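Local coordinates for envelope glycoprotein (Bourbon virus, PDB 5ZKX) that drives fusion of the viral and host membranes as a class III fusion protein of the gp64 family, seen here in its postfusion trimer, at the interface of chains A and B. Sequence-based numbering; all coordinates share one arbitrary frame. Chains: chain A/B, Envelope glycoprotein.

Contacts 1 and 2 lie along one face of the long helix 284-329 of chain A, their C-alpha centres about 13 Å apart. They use consecutive stretches of one chain B segment, contact 2 up to B:Phe401 and contact 1 from B:Lys402 on. A:Arg311 belongs to both: its aliphatic stem serves contact 2 and its guanidinium end reaches contact 1. Contact 1 mixes backbone hydrogen bonding with leucine and tryptophan packing. Contact 2 is apolar and extends inward to the B:Leu315 of the neighbouring helix. Together they tie a late segment of one protomer onto the central helix of the next, as expected for a postfusion trimer.

Contact 1: the interface of chains A and B. Residues chain A 18, 303-304, 307-308, 311; chain B 402-407.
Residues 402-407 of chain B run extended throughout, psi near 125° from B:Leu404 on, across one side of helix 284-329 of chain A. A:Gln307 meets them with its amide, its CG anti to the backbone N (chi1 -173°) and the chain beyond extended. NE2 donates a hydrogen bond to the carbonyl O of B:Thr403 at 3.1 Å. The donor sits above the carbonyl plane, and the bond is bent, 145° at the hydrogen. OE1 takes a weak bond from the backbone N of B:Trp405 at 3.5 Å. The amide thus reads two backbone groups that flank B:Leu404. B:Leu404 turns back to the helix: its CD1 lies 3.7 Å from CD2 of A:Leu308, the side chains crossing near a right angle. B:Trp405 has CG anti to the backbone N and crosses A:Gln307 at about a right angle, its ring nearly parallel to the amide. Its CD1 lies 3.7 Å from CB of A:Leu303. OG of A:Ser304, beside its own backbone N, faces that CD1 at 3.3 Å. The backbone N of A:Ser304 lies at the indole edge, in plane. At the opposite end, NH2 of A:Arg311 donates to the phenol OH of A:Tyr18 at 2.8 Å. This bond within chain A would steady the guanidinium, which lies near the backbone of B:Lys402. The site fastens one protomer to its neighbour's central helix, which would help stabilise the postfusion trimer.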
ATOM      1  N   TYR A  18     -40.912 -17.806  10.526  1.00 25.20           N
ATOM      2  CA  TYR A  18     -39.843 -16.949  10.034  1.00 27.15           C
ATOM      3  C   TYR A  18     -39.181 -17.624   8.841  1.00 29.61           C
ATOM      4  O   TYR A  18     -38.879 -18.822   8.887  1.00 23.06           O
ATOM      5  CB  TYR A  18     -38.806 -16.664  11.117  1.00 27.27           C
ATOM      6  CG  TYR A  18     -37.593 -15.943  10.583  1.00 27.50           C
ATOM      7  CD1 TYR A  18     -37.710 -14.681  10.017  1.00 26.14           C
ATOM      8  CD2 TYR A  18     -36.333 -16.528  10.627  1.00 24.63           C
ATOM      9  CE1 TYR A  18     -36.608 -14.016   9.521  1.00 27.60           C
ATOM     10  CE2 TYR A  18     -35.223 -15.871  10.132  1.00 22.71           C
ATOM     11  CZ  TYR A  18     -35.368 -14.613   9.581  1.00 23.72           C
ATOM     12  OH  TYR A  18     -34.272 -13.950   9.087  1.00 22.88           O
ATOM     13  N   LEU A 303     -23.127  -5.630  13.798  1.00 25.88           N
ATOM     14  CA  LEU A 303     -24.580  -5.500  13.769  1.00 21.44           C
ATOM     15  C   LEU A 303     -25.243  -6.850  13.528  1.00 23.13           C
ATOM     16  O   LEU A 303     -26.214  -7.207  14.201  1.00 23.00           O
ATOM     17  CB  LEU A 303     -24.995  -4.508  12.683  1.00 23.03           C
ATOM     18  CG  LEU A 303     -25.252  -3.060  13.098  1.00 33.49           C
ATOM     19  CD1 LEU A 303     -25.986  -2.327  11.985  1.00 28.36           C
ATOM     20  CD2 LEU A 303     -26.045  -3.003  14.392  1.00 34.81           C
ATOM     21  N   SER A 304     -24.731  -7.611  12.557  1.00 21.45           N
ATOM     22  CA  SER A 304     -25.289  -8.930  12.279  1.00 23.98           C
ATOM     23  C   SER A 304     -25.156  -9.851  13.485  1.00 25.30           C
ATOM     24  O   SER A 304     -26.097 -10.575  13.828  1.00 26.70           O
ATOM     25  CB  SER A 304     -24.600  -9.541  11.062  1.00 23.28           C
ATOM     26  OG  SER A 304     -24.793  -8.732   9.917  1.00 29.77           O
ATOM     27  N   GLN A 307     -27.596  -8.928  16.176  1.00 24.17           N
ATOM     28  CA  GLN A 307     -28.948  -9.343  15.813  1.00 21.70           C
ATOM     29  C   GLN A 307     -29.171 -10.819  16.117  1.00 20.76           C
ATOM     30  O   GLN A 307     -30.217 -11.197  16.654  1.00 21.43           O
ATOM     31  CB  GLN A 307     -29.211  -9.049  14.334  1.00 22.87           C
ATOM     32  CG  GLN A 307     -30.650  -9.297  13.893  1.00 20.04           C
ATOM     33  CD  GLN A 307     -31.009  -8.563  12.613  1.00 26.81           C
ATOM     34  OE1 GLN A 307     -30.233  -7.749  12.108  1.00 28.02           O
ATOM     35  NE2 GLN A 307     -32.192  -8.851  12.077  1.00 22.37           N
ATOM     36  N   LEU A 308     -28.194 -11.668  15.787  1.00 22.04           N
ATOM     37  CA  LEU A 308     -28.291 -13.082  16.138  1.00 19.65           C
ATOM     38  C   LEU A 308     -28.239 -13.292  17.646  1.00 19.50           C
ATOM     39  O   LEU A 308     -28.839 -14.244  18.158  1.00 23.36           O
ATOM     40  CB  LEU A 308     -27.175 -13.871  15.454  1.00 16.44           C
ATOM     41  CG  LEU A 308     -27.113 -13.846  13.925  1.00 19.51           C
ATOM     42  CD1 LEU A 308     -25.931 -14.655  13.428  1.00 18.18           C
ATOM     43  CD2 LEU A 308     -28.400 -14.365  13.309  1.00 15.91           C
ATOM     44  N   ARG A 311     -31.702 -12.660  18.872  1.00 27.85           N
ATOM     45  CA  ARG A 311     -32.548 -13.798  18.532  1.00 21.73           C
ATOM     46  C   ARG A 311     -32.387 -14.924  19.544  1.00 22.15           C
ATOM     47  O   ARG A 311     -33.375 -15.529  19.974  1.00 25.26           O
ATOM     48  CB  ARG A 311     -32.219 -14.291  17.123  1.00 20.42           C
ATOM     49  CG  ARG A 311     -32.613 -13.329  16.015  1.00 19.01           C
ATOM     50  CD  ARG A 311     -32.427 -13.966  14.646  1.00 16.44           C
ATOM     51  NE  ARG A 311     -32.938 -13.122  13.572  1.00 19.26           N
ATOM     52  CZ  ARG A 311     -32.978 -13.482  12.292  1.00 22.99           C
ATOM     53  NH1 ARG A 311     -32.533 -14.674  11.918  1.00 18.15           N
ATOM     54  NH2 ARG A 311     -33.459 -12.646  11.383  1.00 23.79           N
TER
ATOM     55  N   LYS B 402     -36.888 -10.314  12.283  1.00 37.88           N
ATOM     56  CA  LYS B 402     -36.787  -9.551  11.050  1.00 32.57           C
ATOM     57  C   LYS B 402     -35.679 -10.129  10.179  1.00 32.12           C
ATOM     58  O   LYS B 402     -34.919 -11.005  10.600  1.00 32.82           O
ATOM     59  CB  LYS B 402     -36.534  -8.071  11.353  1.00 29.91           C
ATOM     60  CG  LYS B 402     -37.584  -7.454  12.268  1.00 34.10           C
ATOM     61  CD  LYS B 402     -38.990  -7.722  11.741  1.00 42.93           C
ATOM     62  CE  LYS B 402     -40.063  -7.112  12.638  1.00 39.69           C
ATOM     63  NZ  LYS B 402     -41.171  -8.072  12.930  1.00 30.21           N
ATOM     64  N   THR B 403     -35.605  -9.640   8.943  1.00 35.26           N
ATOM     65  CA  THR B 403     -34.590 -10.127   8.019  1.00 30.83           C
ATOM     66  C   THR B 403     -33.199  -9.785   8.536  1.00 31.89           C
ATOM     67  O   THR B 403     -32.970  -8.710   9.095  1.00 30.10           O
ATOM     68  CB  THR B 403     -34.802  -9.536   6.626  1.00 28.44           C
ATOM     69  OG1 THR B 403     -35.026  -8.126   6.730  1.00 34.39           O
ATOM     70  CG2 THR B 403     -36.004 -10.183   5.961  1.00 36.67           C
ATOM     71  N   LEU B 404     -32.270 -10.718   8.352  1.00 23.77           N
ATOM     72  CA  LEU B 404     -30.941 -10.594   8.929  1.00 24.72           C
ATOM     73  C   LEU B 404     -30.096  -9.613   8.126  1.00 24.34           C
ATOM     74  O   LEU B 404     -29.970  -9.737   6.905  1.00 26.78           O
ATOM     75  CB  LEU B 404     -30.262 -11.962   8.982  1.00 22.93           C
ATOM     76  CG  LEU B 404     -28.837 -12.003   9.526  1.00 19.42           C
ATOM     77  CD1 LEU B 404     -28.805 -11.496  10.959  1.00 23.86           C
ATOM     78  CD2 LEU B 404     -28.266 -13.407   9.428  1.00 17.20           C
ATOM     79  N   TRP B 405     -29.519  -8.638   8.821  1.00 29.67           N
ATOM     80  CA  TRP B 405     -28.584  -7.709   8.201  1.00 30.26           C
ATOM     81  C   TRP B 405     -27.313  -8.447   7.797  1.00 31.37           C
ATOM     82  O   TRP B 405     -26.643  -9.049   8.642  1.00 28.59           O
ATOM     83  CB  TRP B 405     -28.253  -6.576   9.170  1.00 33.65           C
ATOM     84  CG  TRP B 405     -27.088  -5.749   8.731  1.00 35.52           C
ATOM     85  CD1 TRP B 405     -25.854  -5.693   9.311  1.00 28.64           C
ATOM     86  CD2 TRP B 405     -27.047  -4.861   7.611  1.00 37.89           C
ATOM     87  NE1 TRP B 405     -25.048  -4.821   8.622  1.00 28.40           N
ATOM     88  CE2 TRP B 405     -25.757  -4.297   7.572  1.00 32.95           C
ATOM     89  CE3 TRP B 405     -27.977  -4.486   6.635  1.00 41.87           C
ATOM     90  CZ2 TRP B 405     -25.374  -3.379   6.597  1.00 41.25           C
ATOM     91  CZ3 TRP B 405     -27.594  -3.574   5.668  1.00 42.36           C
ATOM     92  CH2 TRP B 405     -26.304  -3.032   5.655  1.00 40.64           C
ATOM     93  N   LEU B 406     -26.977  -8.396   6.510  1.00 35.44           N
ATOM     94  CA  LEU B 406     -25.772  -9.039   6.011  1.00 32.21           C
ATOM     95  C   LEU B 406     -24.771  -7.992   5.554  1.00 34.86           C
ATOM     96  O   LEU B 406     -25.130  -7.112   4.759  1.00 39.90           O
ATOM     97  CB  LEU B 406     -26.099  -9.981   4.849  1.00 35.08           C
ATOM     98  CG  LEU B 406     -26.974 -11.196   5.157  1.00 40.65           C
ATOM     99  CD1 LEU B 406     -27.287 -11.956   3.881  1.00 34.84           C
ATOM    100  CD2 LEU B 406     -26.299 -12.103   6.172  1.00 32.09           C
ATOM    101  N   PRO B 407     -23.530  -8.038   6.036  1.00 31.33           N
ATOM    102  CA  PRO B 407     -22.501  -7.114   5.535  1.00 36.40           C
ATOM    103  C   PRO B 407     -22.352  -7.230   4.026  1.00 37.14           C
ATOM    104  O   PRO B 407     -22.102  -8.310   3.489  1.00 34.70           O
ATOM    105  CB  PRO B 407     -21.232  -7.569   6.265  1.00 34.72           C
ATOM    106  CG  PRO B 407     -21.726  -8.247   7.497  1.00 38.32           C
ATOM    107  CD  PRO B 407     -23.032  -8.888   7.131  1.00 31.91           C
TER

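Contact 2: the interface of chains A and B. Residues chain A 16, 311, 314-315, 318; chain B 315, 398-399, 401.
The long helix 284-329 belongs to the central helical bundle of this gp64-family, class III fusion protein. Here it receives two phenylalanines from a loop of chain B. No polar bond crosses the patch. B:Phe401 is held between two layers. The stem of A:Arg311 lies over one face, with CG 4.0 Å from the ring centroid in a CH-pi contact, offset toward the rim. CB of B:Phe399 covers the opposite face over its centre. The guanidinium plane of A:Arg311 is turned only 10° from the ring plane, although the two side chains cross obliquely. CB and CG do the touching; the extended chain from CG to NE carries the guanidinium past the ring. The far end of the ring points at the helix: CZ is 3.8 Å from CB of A:Arg311. A:Val314 meets this ring tip to tip. Its CG1, anti to the backbone N (chi1 163°), comes 3.8 Å from CE1 of B:Phe401. The ring of B:Phe399 packs further along the helix of chain A, toward A:Leu318. It crosses A:Leu318 at about a right angle, with CD1 3.5 Å from the leucine CD1. CB of its own neighbour, B:Leu398, covers one face of this ring over the centre. The same CD1 methyl of A:Leu318 rests 3.4 Å from the carbonyl O of B:Leu398, so it touches both backbone and ring. A:Leu315 points between the two aromatic residues and the partner helix. Its CD2 lies 4.1 Å from CD1 of B:Phe399 and equally near CZ of B:Phe401. Its other methyl, CD1, turns to the neighbouring helix and meets CD1 of B:Leu315 at 3.7 Å. A:Leu315 and B:Leu315, two copies of one residue, cross at about a right angle.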
ATOM      1  N   ALA A  16     -47.150 -17.390  12.773  1.00 29.49           N
ATOM      2  CA  ALA A  16     -46.347 -16.889  11.668  1.00 28.69           C
ATOM      3  C   ALA A  16     -44.947 -17.477  11.764  1.00 27.37           C
ATOM      4  O   ALA A  16     -44.276 -17.340  12.793  1.00 26.43           O
ATOM      5  CB  ALA A  16     -46.298 -15.363  11.687  1.00 31.96           C
ATOM      6  N   ARG A 311     -31.702 -12.660  18.872  1.00 27.85           N
ATOM      7  CA  ARG A 311     -32.548 -13.798  18.532  1.00 21.73           C
ATOM      8  C   ARG A 311     -32.387 -14.924  19.544  1.00 22.15           C
ATOM      9  O   ARG A 311     -33.375 -15.529  19.974  1.00 25.26           O
ATOM     10  CB  ARG A 311     -32.219 -14.291  17.123  1.00 20.42           C
ATOM     11  CG  ARG A 311     -32.613 -13.329  16.015  1.00 19.01           C
ATOM     12  CD  ARG A 311     -32.427 -13.966  14.646  1.00 16.44           C
ATOM     13  NE  ARG A 311     -32.938 -13.122  13.572  1.00 19.26           N
ATOM     14  CZ  ARG A 311     -32.978 -13.482  12.292  1.00 22.99           C
ATOM     15  NH1 ARG A 311     -32.533 -14.674  11.918  1.00 18.15           N
ATOM     16  NH2 ARG A 311     -33.459 -12.646  11.383  1.00 23.79           N
ATOM     17  N   VAL A 314     -34.268 -14.062  22.678  1.00 28.83           N
ATOM     18  CA  VAL A 314     -35.699 -14.287  22.501  1.00 30.80           C
ATOM     19  C   VAL A 314     -36.020 -15.773  22.593  1.00 29.57           C
ATOM     20  O   VAL A 314     -37.023 -16.172  23.199  1.00 31.74           O
ATOM     21  CB  VAL A 314     -36.161 -13.682  21.162  1.00 23.85           C
ATOM     22  CG1 VAL A 314     -37.510 -14.247  20.751  1.00 21.56           C
ATOM     23  CG2 VAL A 314     -36.210 -12.166  21.267  1.00 18.41           C
ATOM     24  N   LEU A 315     -35.166 -16.618  22.012  1.00 23.55           N
ATOM     25  CA  LEU A 315     -35.423 -18.054  22.031  1.00 22.63           C
ATOM     26  C   LEU A 315     -35.370 -18.610  23.448  1.00 25.60           C
ATOM     27  O   LEU A 315     -36.209 -19.434  23.824  1.00 28.33           O
ATOM     28  CB  LEU A 315     -34.420 -18.782  21.138  1.00 23.60           C
ATOM     29  CG  LEU A 315     -34.637 -18.669  19.629  1.00 25.36           C
ATOM     30  CD1 LEU A 315     -33.801 -19.706  18.908  1.00 26.89           C
ATOM     31  CD2 LEU A 315     -36.107 -18.823  19.272  1.00 23.39           C
ATOM     32  N   LEU A 318     -38.567 -17.693  25.277  1.00 25.69           N
ATOM     33  CA  LEU A 318     -39.675 -18.530  24.833  1.00 21.89           C
ATOM     34  C   LEU A 318     -39.543 -19.943  25.384  1.00 23.92           C
ATOM     35  O   LEU A 318     -40.510 -20.514  25.899  1.00 22.51           O
ATOM     36  CB  LEU A 318     -39.731 -18.553  23.306  1.00 24.13           C
ATOM     37  CG  LEU A 318     -40.055 -17.237  22.601  1.00 20.61           C
ATOM     38  CD1 LEU A 318     -40.020 -17.418  21.095  1.00 17.01           C
ATOM     39  CD2 LEU A 318     -41.408 -16.715  23.045  1.00 23.61           C
TER
ATOM     40  N   LEU B 315     -29.201 -25.772  21.919  1.00 23.55           N
ATOM     41  CA  LEU B 315     -30.633 -25.649  21.675  1.00 22.63           C
ATOM     42  C   LEU B 315     -31.219 -26.945  21.131  1.00 25.60           C
ATOM     43  O   LEU B 315     -32.306 -27.358  21.544  1.00 28.33           O
ATOM     44  CB  LEU B 315     -30.908 -24.497  20.710  1.00 23.60           C
ATOM     45  CG  LEU B 315     -30.790 -23.082  21.278  1.00 25.36           C
ATOM     46  CD1 LEU B 315     -31.421 -22.089  20.326  1.00 26.89           C
ATOM     47  CD2 LEU B 315     -31.429 -22.987  22.654  1.00 23.39           C
ATOM     48  N   LEU B 398     -44.643 -15.264  17.617  1.00 24.27           N
ATOM     49  CA  LEU B 398     -43.957 -15.464  18.887  1.00 19.92           C
ATOM     50  C   LEU B 398     -42.511 -14.993  18.859  1.00 19.24           C
ATOM     51  O   LEU B 398     -41.890 -14.893  19.922  1.00 19.97           O
ATOM     52  CB  LEU B 398     -43.995 -16.942  19.280  1.00 14.56           C
ATOM     53  CG  LEU B 398     -45.380 -17.581  19.395  1.00 23.71           C
ATOM     54  CD1 LEU B 398     -45.269 -19.099  19.455  1.00 20.98           C
ATOM     55  CD2 LEU B 398     -46.118 -17.042  20.612  1.00 23.24           C
ATOM     56  N   PHE B 399     -41.963 -14.703  17.682  1.00 23.39           N
ATOM     57  CA  PHE B 399     -40.548 -14.388  17.532  1.00 21.20           C
ATOM     58  C   PHE B 399     -40.281 -12.942  17.153  1.00 20.56           C
ATOM     59  O   PHE B 399     -39.304 -12.363  17.631  1.00 22.56           O
ATOM     60  CB  PHE B 399     -39.920 -15.314  16.486  1.00 24.14           C
ATOM     61  CG  PHE B 399     -40.300 -16.753  16.661  1.00 21.97           C
ATOM     62  CD1 PHE B 399     -39.643 -17.546  17.585  1.00 22.95           C
ATOM     63  CD2 PHE B 399     -41.328 -17.307  15.922  1.00 18.80           C
ATOM     64  CE1 PHE B 399     -39.998 -18.869  17.760  1.00 20.83           C
ATOM     65  CE2 PHE B 399     -41.687 -18.624  16.094  1.00 19.62           C
ATOM     66  CZ  PHE B 399     -41.023 -19.406  17.013  1.00 21.92           C
ATOM     67  N   PHE B 401     -39.116 -11.894  14.496  1.00 33.65           N
ATOM     68  CA  PHE B 401     -37.816 -11.907  13.844  1.00 31.04           C
ATOM     69  C   PHE B 401     -37.884 -11.157  12.523  1.00 35.35           C
ATOM     70  O   PHE B 401     -38.820 -11.334  11.738  1.00 40.21           O
ATOM     71  CB  PHE B 401     -37.351 -13.343  13.597  1.00 30.06           C
ATOM     72  CG  PHE B 401     -36.823 -14.034  14.823  1.00 24.50           C
ATOM     73  CD1 PHE B 401     -36.692 -13.354  16.021  1.00 23.99           C
ATOM     74  CD2 PHE B 401     -36.457 -15.367  14.773  1.00 22.54           C
ATOM     75  CE1 PHE B 401     -36.208 -13.993  17.148  1.00 22.60           C
ATOM     76  CE2 PHE B 401     -35.969 -16.009  15.893  1.00 23.90           C
ATOM     77  CZ  PHE B 401     -35.845 -15.320  17.084  1.00 22.35           C
TER